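PDB 5UKV: ATP-binding protein from Mycobacterium tuberculosis, which probably acts as a sensor histidine kinase, using ATP to phosphorylate a histidine of its own dimerization domain, the part crystallised, in two-component signalling. Local coordinates for residues R45-G48 with M49-S52. The protein carries 1 engineered substitution. Residues are numbered along the deposited sequence; the frame is centred on the assembly and turned at random.
Sequences RDVG and MLLS
D46 reaches forward over the first turn of helix 47-71 and takes the backbone N-H of M49 on its carboxylate. OD1 accepts from M49 N at 3.1 Å with the N-H pointing well at it (157°), yet the donor sits above the carboxylate plane, 58° out of it, rather than beside an oxygen within that plane. The torsion explains the reach: CG of D46 stands anti to its own backbone N (chi1 -180°), which brings OD1 to the N-H of M49. The other oxygen, OD2, rests against CB of M49 at 3.4 Å, and the two side chains cross at about a right angle; beyond that point the selenomethionine chain leads away and bends near its selenium. The carbonyl of D46 works as well: O of D46 accepts from L50 N at 3.3 Å, the donor lying in the carbonyl plane, and the N-H of M49, already given to OD1, also makes a weak hydrogen bond to it. The bond from L50 opens the i+4 to i series of the helix, which L51 N to O of V47 at 2.8 Å and S52 N to O of G48 at 3.0 Å continue.

The apolar part is slight. CG1 of V47 meets CD2 of L50 at 4.4 Å, and both side chains also lie on Y39 of helix 2-40, L50 on F35 too, so this turn packs on helix 2-40. The second subunit also packs here: its L51 lies on V47, and its R40 hydrogen-bonds through NH1 to O of G48. What results is an aspartate N-cap opening the second helix of a DHp helical hairpin, at the loop end of the dimeric four-helix bundle characteristic of histidine kinases.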
ATOM      1  N   ARG A  45     -15.395  16.973  14.129  1.00 32.72           N
ATOM      2  CA  ARG A  45     -16.758  17.161  14.706  1.00 34.63           C
ATOM      3  C   ARG A  45     -17.565  15.904  14.235  1.00 33.01           C
ATOM      4  O   ARG A  45     -18.074  15.149  15.033  1.00 41.23           O
ATOM      5  CB  ARG A  45     -17.520  18.444  14.229  1.00 35.07           C
ATOM      6  CG  ARG A  45     -16.832  19.791  14.115  1.00 42.13           C
ATOM      7  CD  ARG A  45     -17.681  20.944  13.496  1.00 40.85           C
ATOM      8  NE  ARG A  45     -17.371  22.102  14.279  1.00 45.63           N
ATOM      9  CZ  ARG A  45     -18.026  22.418  15.381  1.00 52.79           C
ATOM     10  NH1 ARG A  45     -17.604  23.426  16.114  1.00 53.70           N
ATOM     11  NH2 ARG A  45     -19.125  21.733  15.755  1.00 55.15           N
ATOM     12  N   ASP A  46     -17.635  15.636  12.935  1.00 29.21           N
ATOM     13  CA  ASP A  46     -18.382  14.493  12.392  1.00 27.55           C
ATOM     14  C   ASP A  46     -17.437  13.362  12.018  1.00 24.86           C
ATOM     15  O   ASP A  46     -17.076  13.206  10.875  1.00 21.99           O
ATOM     16  CB  ASP A  46     -19.256  14.898  11.246  1.00 28.70           C
ATOM     17  CG  ASP A  46     -20.061  13.742  10.649  1.00 32.48           C
ATOM     18  OD1 ASP A  46     -19.936  12.594  11.087  1.00 24.73           O
ATOM     19  OD2 ASP A  46     -20.679  13.981   9.575  1.00 33.87           O
ATOM     20  N   VAL A  47     -17.165  12.506  12.978  1.00 22.82           N
ATOM     21  CA  VAL A  47     -16.325  11.371  12.778  1.00 23.62           C
ATOM     22  C   VAL A  47     -16.906  10.409  11.766  1.00 22.94           C
ATOM     23  O   VAL A  47     -16.186   9.670  11.167  1.00 23.62           O
ATOM     24  CB  VAL A  47     -16.000  10.645  14.069  1.00 28.93           C
ATOM     25  CG1 VAL A  47     -14.853   9.718  13.837  1.00 33.96           C
ATOM     26  CG2 VAL A  47     -15.554  11.623  15.099  1.00 38.19           C
ATOM     27  N   GLY A  48     -18.215  10.350  11.654  1.00 20.49           N
ATOM     28  CA  GLY A  48     -18.821   9.471  10.640  1.00 20.79           C
ATOM     29  C   GLY A  48     -18.436   9.786   9.211  1.00 20.71           C
ATOM     30  O   GLY A  48     -18.128   8.942   8.398  1.00 20.65           O
HETATM   31  N   MSE A  49     -18.378  11.075   8.931  1.00 21.67           N
HETATM   32  CA  MSE A  49     -17.894  11.555   7.662  1.00 21.63           C
HETATM   33  C   MSE A  49     -16.418  11.282   7.475  1.00 19.22           C
HETATM   34  O   MSE A  49     -16.059  10.845   6.422  1.00 18.89           O
HETATM   35  CB  MSE A  49     -18.165  13.030   7.429  1.00 22.30           C
HETATM   36  CG  MSE A  49     -17.838  13.265   5.978  1.00 29.25           C
HETATM   37 SE   MSE A  49     -18.234  15.097   5.458  1.00 37.38          SE
HETATM   38  CE  MSE A  49     -20.140  14.702   5.240  1.00 36.21           C
ATOM     39  N   LEU A  50     -15.607  11.500   8.500  1.00 20.50           N
ATOM     40  CA  LEU A  50     -14.207  11.275   8.487  1.00 22.51           C
ATOM     41  C   LEU A  50     -13.957   9.809   8.194  1.00 22.23           C
ATOM     42  O   LEU A  50     -13.212   9.468   7.364  1.00 23.33           O
ATOM     43  CB  LEU A  50     -13.695  11.606   9.875  1.00 27.89           C
ATOM     44  CG  LEU A  50     -12.233  11.813  10.121  1.00 33.22           C
ATOM     45  CD1 LEU A  50     -11.741  13.065   9.482  1.00 36.74           C
ATOM     46  CD2 LEU A  50     -11.760  11.756  11.548  1.00 34.39           C
ATOM     47  N   LEU A  51     -14.672   8.961   8.877  1.00 22.36           N
ATOM     48  CA  LEU A  51     -14.584   7.485   8.741  1.00 24.46           C
ATOM     49  C   LEU A  51     -15.016   6.955   7.372  1.00 26.76           C
ATOM     50  O   LEU A  51     -14.337   6.045   6.786  1.00 21.40           O
ATOM     51  CB  LEU A  51     -15.394   6.768   9.857  1.00 25.22           C
ATOM     52  CG  LEU A  51     -15.229   5.232   9.891  1.00 24.86           C
ATOM     53  CD1 LEU A  51     -13.737   4.865  10.085  1.00 24.16           C
ATOM     54  CD2 LEU A  51     -16.012   4.703  10.982  1.00 24.63           C
ATOM     55  N   SER A  52     -16.025   7.595   6.824  1.00 25.05           N
ATOM     56  CA  SER A  52     -16.504   7.279   5.519  1.00 25.20           C
ATOM     57  C   SER A  52     -15.423   7.514   4.451  1.00 25.32           C
ATOM     58  O   SER A  52     -15.179   6.709   3.629  1.00 26.46           O
ATOM     59  CB  SER A  52     -17.654   8.217   5.251  1.00 29.45           C
ATOM     60  OG  SER A  52     -18.435   7.757   4.245  1.00 37.20           O
TER